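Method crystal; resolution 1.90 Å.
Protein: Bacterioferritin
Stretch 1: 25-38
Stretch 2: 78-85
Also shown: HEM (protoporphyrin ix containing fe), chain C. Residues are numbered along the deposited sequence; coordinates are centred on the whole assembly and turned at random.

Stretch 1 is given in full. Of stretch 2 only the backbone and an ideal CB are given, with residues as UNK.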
# COMPACT_ATOMS: atom_id res chain seq x y z
N ASN A 25 -10.88 -46.18 -12.15
CA ASN A 25 -12.18 -46.56 -11.68
C ASN A 25 -12.20 -47.23 -10.29
O ASN A 25 -13.02 -46.98 -9.50
CB ASN A 25 -12.88 -47.42 -12.68
CG ASN A 25 -13.21 -46.70 -13.92
OD1 ASN A 25 -12.59 -45.76 -14.22
ND2 ASN A 25 -14.20 -47.14 -14.63
N GLN A 26 -11.26 -48.10 -10.04
CA GLN A 26 -11.32 -48.74 -8.77
C GLN A 26 -11.06 -47.74 -7.69
O GLN A 26 -11.80 -47.70 -6.76
CB GLN A 26 -10.40 -49.95 -8.69
CG GLN A 26 -10.44 -50.77 -7.41
CD GLN A 26 -9.60 -51.99 -7.55
OE1 GLN A 26 -9.85 -52.81 -8.38
NE2 GLN A 26 -8.60 -52.11 -6.73
N TYR A 27 -10.04 -46.92 -7.87
CA TYR A 27 -9.65 -45.96 -6.88
C TYR A 27 -10.72 -44.92 -6.65
O TYR A 27 -11.00 -44.55 -5.56
CB TYR A 27 -8.29 -45.30 -7.20
CG TYR A 27 -7.04 -46.21 -7.22
CD1 TYR A 27 -7.07 -47.49 -6.76
CD2 TYR A 27 -5.85 -45.77 -7.72
CE1 TYR A 27 -5.96 -48.31 -6.82
CE2 TYR A 27 -4.73 -46.60 -7.76
CZ TYR A 27 -4.79 -47.88 -7.32
OH TYR A 27 -3.69 -48.74 -7.35
N PHE A 28 -11.32 -44.47 -7.72
CA PHE A 28 -12.33 -43.43 -7.57
C PHE A 28 -13.52 -43.90 -6.79
O PHE A 28 -13.86 -43.31 -5.83
CB PHE A 28 -12.82 -42.89 -8.90
CG PHE A 28 -13.59 -41.59 -8.80
CD1 PHE A 28 -12.94 -40.37 -8.75
CD2 PHE A 28 -14.96 -41.58 -8.75
CE1 PHE A 28 -13.64 -39.18 -8.67
CE2 PHE A 28 -15.65 -40.37 -8.66
CZ PHE A 28 -14.98 -39.19 -8.63
N LEU A 29 -14.10 -45.02 -7.22
CA LEU A 29 -15.30 -45.56 -6.61
C LEU A 29 -15.03 -45.88 -5.16
O LEU A 29 -15.82 -45.64 -4.36
CB LEU A 29 -15.85 -46.75 -7.34
CG LEU A 29 -17.11 -47.32 -6.74
CD1 LEU A 29 -18.30 -46.53 -7.03
CD2 LEU A 29 -17.29 -48.66 -7.24
N HIS A 30 -13.84 -46.36 -4.87
CA HIS A 30 -13.43 -46.60 -3.51
C HIS A 30 -13.44 -45.31 -2.67
O HIS A 30 -13.88 -45.31 -1.56
CB HIS A 30 -12.07 -47.27 -3.43
CG HIS A 30 -12.12 -48.75 -3.53
ND1 HIS A 30 -11.00 -49.54 -3.44
CD2 HIS A 30 -13.15 -49.59 -3.72
CE1 HIS A 30 -11.34 -50.79 -3.58
NE2 HIS A 30 -12.64 -50.85 -3.76
N SER A 31 -12.95 -44.22 -3.26
CA SER A 31 -12.98 -42.93 -2.60
C SER A 31 -14.39 -42.39 -2.32
O SER A 31 -14.65 -41.87 -1.27
CB SER A 31 -12.09 -41.91 -3.30
OG SER A 31 -12.78 -41.13 -4.16
N LYS A 32 -15.30 -42.54 -3.26
CA LYS A 32 -16.68 -42.19 -3.05
C LYS A 32 -17.34 -43.07 -1.98
O LYS A 32 -18.13 -42.60 -1.23
CB LYS A 32 -17.48 -42.31 -4.32
CG LYS A 32 -17.01 -41.51 -5.43
CD LYS A 32 -16.95 -40.06 -5.16
CE LYS A 32 -18.27 -39.41 -4.97
NZ LYS A 32 -18.18 -38.20 -4.28
N MET A 33 -17.03 -44.36 -2.00
CA MET A 33 -17.55 -45.29 -1.04
C MET A 33 -17.01 -44.94 0.31
O MET A 33 -17.70 -45.06 1.26
CB MET A 33 -17.19 -46.73 -1.37
CG MET A 33 -17.86 -47.40 -2.56
SD MET A 33 -17.35 -49.12 -2.78
CE MET A 33 -18.08 -50.02 -1.48
N GLN A 34 -15.75 -44.54 0.39
CA GLN A 34 -15.15 -44.13 1.65
C GLN A 34 -15.81 -42.85 2.19
O GLN A 34 -16.13 -42.74 3.31
CB GLN A 34 -13.64 -44.02 1.57
CG GLN A 34 -12.94 -45.28 1.28
CD GLN A 34 -11.49 -45.15 0.85
OE1 GLN A 34 -10.95 -44.09 0.75
NE2 GLN A 34 -10.87 -46.26 0.61
N ASP A 35 -16.04 -41.92 1.30
CA ASP A 35 -16.74 -40.72 1.65
C ASP A 35 -18.16 -40.98 2.14
O ASP A 35 -18.56 -40.39 3.08
CB ASP A 35 -16.77 -39.76 0.50
CG ASP A 35 -16.56 -38.36 0.93
OD1 ASP A 35 -16.64 -38.10 2.11
OD2 ASP A 35 -16.35 -37.52 0.07
N ASN A 36 -18.88 -41.87 1.48
CA ASN A 36 -20.23 -42.28 1.83
C ASN A 36 -20.34 -43.00 3.16
O ASN A 36 -21.31 -42.83 3.84
CB ASN A 36 -20.93 -43.04 0.73
CG ASN A 36 -22.33 -43.54 1.14
OD1 ASN A 36 -23.13 -42.84 1.67
ND2 ASN A 36 -22.57 -44.78 0.87
N TRP A 37 -19.34 -43.79 3.50
CA TRP A 37 -19.27 -44.47 4.77
C TRP A 37 -18.98 -43.46 5.91
O TRP A 37 -19.07 -43.78 7.06
CB TRP A 37 -18.21 -45.60 4.74
CG TRP A 37 -18.57 -46.78 3.97
CD1 TRP A 37 -19.80 -47.17 3.65
CD2 TRP A 37 -17.69 -47.77 3.43
NE1 TRP A 37 -19.78 -48.31 2.97
CE2 TRP A 37 -18.49 -48.71 2.79
CE3 TRP A 37 -16.31 -47.95 3.41
CZ2 TRP A 37 -17.97 -49.82 2.15
CZ3 TRP A 37 -15.80 -49.05 2.76
CH2 TRP A 37 -16.63 -49.97 2.14
N GLY A 38 -18.62 -42.25 5.51
CA GLY A 38 -18.17 -41.20 6.39
C GLY A 38 -16.69 -41.07 6.74
O GLY A 38 -16.33 -40.27 7.53
N UNK A 78 -10.44 -56.10 -14.58
CA UNK A 78 -11.43 -56.50 -13.60
C UNK A 78 -11.21 -55.83 -12.24
O UNK A 78 -10.18 -55.97 -11.64
CB UNK A 78 -11.41 -58.02 -13.44
N UNK A 79 -12.21 -55.09 -11.82
CA UNK A 79 -12.26 -54.41 -10.55
C UNK A 79 -12.42 -55.33 -9.32
O UNK A 79 -13.12 -56.30 -9.36
CB UNK A 79 -13.41 -53.41 -10.59
N UNK A 80 -11.74 -55.00 -8.24
CA UNK A 80 -11.95 -55.65 -6.97
C UNK A 80 -12.48 -54.60 -6.04
O UNK A 80 -11.76 -53.80 -5.59
CB UNK A 80 -10.67 -56.30 -6.43
N UNK A 81 -13.76 -54.61 -5.77
CA UNK A 81 -14.33 -53.57 -4.97
C UNK A 81 -14.61 -53.96 -3.52
O UNK A 81 -15.41 -54.81 -3.25
CB UNK A 81 -15.63 -53.10 -5.63
N UNK A 82 -13.89 -53.34 -2.62
CA UNK A 82 -13.94 -53.63 -1.22
C UNK A 82 -15.16 -53.18 -0.45
O UNK A 82 -15.63 -52.10 -0.60
CB UNK A 82 -12.70 -53.01 -0.56
N UNK A 83 -15.66 -54.08 0.36
CA UNK A 83 -16.84 -53.81 1.11
C UNK A 83 -16.50 -53.42 2.56
O UNK A 83 -17.34 -53.23 3.38
CB UNK A 83 -17.76 -55.03 1.07
N UNK A 84 -15.20 -53.33 2.81
CA UNK A 84 -14.63 -52.81 4.02
C UNK A 84 -13.37 -52.03 3.71
O UNK A 84 -12.91 -52.09 2.62
CB UNK A 84 -14.34 -53.94 5.01
N UNK A 85 -12.87 -51.25 4.64
CA UNK A 85 -11.68 -50.47 4.39
C UNK A 85 -10.54 -51.44 4.14
O UNK A 85 -9.83 -51.28 3.18
CB UNK A 85 -11.37 -49.53 5.55
CHA HEM C . -9.89 -34.76 -13.36
CHB HEM C . -13.45 -37.82 -12.31
CHC HEM C . -11.89 -40.74 -15.82
CHD HEM C . -8.44 -37.59 -17.06
C1A HEM C . -11.09 -35.23 -12.87
C2A HEM C . -12.08 -34.52 -12.10
C3A HEM C . -13.05 -35.41 -11.80
C4A HEM C . -12.71 -36.66 -12.37
CMA HEM C . -14.36 -35.18 -11.03
CAA HEM C . -11.94 -33.01 -11.73
CBA HEM C . -11.92 -32.22 -13.04
CGA HEM C . -12.79 -30.97 -13.08
O1A HEM C . -13.22 -30.49 -14.20
O2A HEM C . -13.07 -30.41 -11.98
C1B HEM C . -13.31 -38.92 -13.14
C2B HEM C . -14.04 -40.18 -13.03
C3B HEM C . -13.63 -40.98 -14.01
C4B HEM C . -12.60 -40.26 -14.75
CMB HEM C . -15.15 -40.54 -12.01
CAB HEM C . -14.21 -42.41 -14.21
CBB HEM C . -13.59 -43.30 -14.97
C1C HEM C . -10.81 -40.18 -16.50
C2C HEM C . -10.02 -40.82 -17.54
C3C HEM C . -9.08 -39.92 -17.89
C4C HEM C . -9.20 -38.74 -17.05
CMC HEM C . -10.26 -42.25 -18.12
CAC HEM C . -8.00 -40.07 -18.97
CBC HEM C . -6.96 -39.25 -18.82
C1D HEM C . -8.46 -36.59 -16.13
C2D HEM C . -7.47 -35.56 -16.01
C3D HEM C . -7.95 -34.71 -14.86
C4D HEM C . -9.16 -35.29 -14.42
CMD HEM C . -6.22 -35.33 -16.92
CAD HEM C . -7.34 -33.45 -14.28
CBD HEM C . -6.20 -33.92 -13.40
CGD HEM C . -5.70 -32.69 -12.70
O1D HEM C . -6.53 -31.79 -12.35
O2D HEM C . -4.47 -32.61 -12.50
NA HEM C . -11.51 -36.52 -12.98
NB HEM C . -12.41 -39.00 -14.18
NC HEM C . -10.26 -38.94 -16.26
ND HEM C . -9.43 -36.48 -15.14
FE HEM C . -10.82 -37.71 -14.67

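Stretch 2 passes along the helix of stretch 1, extended over 78-82, and two of its backbone amides donate to helix side chains, a demand that almost any residue type could meet.

At position 78, CA-to-CB points away from the helix and nothing of stretch 1 lies near the ideal CB. The contact sets no demand, and any small or polar residue would do. It is Ser-78; its carbonyl O accepts a hydrogen bond of 2.9 Å from the O of water 1, which also donates to Gln-26 OE1 at 2.6 Å.

Position 79 has its CB sideways, 4.2 Å from Gln-26 OE1, with the CB atoms of Asn-25 and Gln-26 further along. An aliphatic chain whose end can come nearer the helix fits; leucine, methionine or isoleucine are all plausible. The end of the deposited Leu-79 does come nearer, bringing CD1 to 4.2 Å from Asn-25 CB and equally 4.2 Å from Gln-26 CB.

At position 80 the backbone does the work: its N donates to Gln-26 OE1 at 2.9 Å and 176°, nearly straight. Since any residue but proline supplies that hydrogen, and the CB points sideways, the side chain is loosely specified, with long polar types well suited. Arg-80 occupies it, and its NE donates to the O of water 1 at 2.9 Å, so the water joins the arginine to Gln-26 OE1.

Position 81 is more selective. Its ideal CB lies 4.2 Å from His-30 NE2, 5.0 Å from Leu-29 CD2 and 5.2 Å from Met-33 SD, an apolar patch of Leu-29 and Met-33 beside the His-30 imidazole. Valine, leucine, isoleucine or methionine would suit. Ile-81 uses both branches: CD1 packs 3.6 Å from Leu-29 CD2, while CG2 sits 3.8 Å from Met-33 SD. Its CA lies at the edge of the His-30 ring, 3.4 Å from NE2.

At position 82 the amide N donates to His-30 NE2 at 3.0 Å and 160°, so proline is again excluded. An ideal CB would lie 3.9 Å from that same NE2, and phi/psi of -74/135 are open to any L-residue; alanine or serine look possible from here. The deposited residue is Gly-82, whose carbonyl O lies 3.3 Å from Met-33 CE and at the edge of the Trp-37 ring, 3.6 Å from CH2.

Position 83 points its CB away, 5.3 Å from Trp-37 CH2. A long chain could return to Met-33 and Trp-37, and short or polar ones pointing off would serve as well. Gln-83 folds back, with NE2 3.7 Å from Met-33 CE and OE1 3.9 Å from Trp-37 CZ2.

Position 84 also points away. Its extended phi/psi of -142/166, followed by helical angles at 85, suggest an N-cap, favouring serine, threonine, aspartate or asparagine. Thr-84 fills the role, its side chain capping a backbone N just past the stretch.

Position 85 has its CB sideways, 5.3 Å from Trp-37 CZ3, with Gln-34 nearby; a branched or long aliphatic could reach both. Leu-85 does so through CD2, 3.9 Å from Trp-37 CE3 at the ring edge and 4.0 Å from Gln-34 CG.

Stretch 2 78-85: SLRIGQTL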
# COMPACT_ATOMS: atom_id res chain seq x y z
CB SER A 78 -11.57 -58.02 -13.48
OG SER A 78 -12.08 -58.62 -14.63
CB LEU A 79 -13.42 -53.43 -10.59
CG LEU A 79 -13.45 -51.97 -11.09
CD1 LEU A 79 -12.41 -51.54 -12.06
CD2 LEU A 79 -14.81 -51.67 -11.62
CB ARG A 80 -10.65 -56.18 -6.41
CG ARG A 80 -10.13 -57.41 -7.04
CD ARG A 80 -8.66 -57.51 -6.87
NE ARG A 80 -7.93 -57.01 -8.02
CZ ARG A 80 -6.89 -57.62 -8.55
NH1 ARG A 80 -6.47 -58.76 -8.04
NH2 ARG A 80 -6.28 -57.11 -9.59
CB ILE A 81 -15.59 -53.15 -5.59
CG1 ILE A 81 -15.32 -52.56 -6.99
CG2 ILE A 81 -16.32 -52.28 -4.65
CD1 ILE A 81 -14.75 -51.22 -7.06
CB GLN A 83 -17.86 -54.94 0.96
CG GLN A 83 -18.81 -54.85 -0.27
CD GLN A 83 -19.56 -53.49 -0.47
OE1 GLN A 83 -19.81 -52.76 0.46
NE2 GLN A 83 -19.90 -53.18 -1.71
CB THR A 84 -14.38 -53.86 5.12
OG1 THR A 84 -13.48 -54.86 4.67
CG2 THR A 84 -15.61 -54.49 5.55
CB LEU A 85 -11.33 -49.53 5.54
CG LEU A 85 -12.09 -48.24 5.81
CD1 LEU A 85 -11.30 -47.25 6.63
CD2 LEU A 85 -12.59 -47.60 4.55
O HOH W 1 -8.55 -54.69 -9.58
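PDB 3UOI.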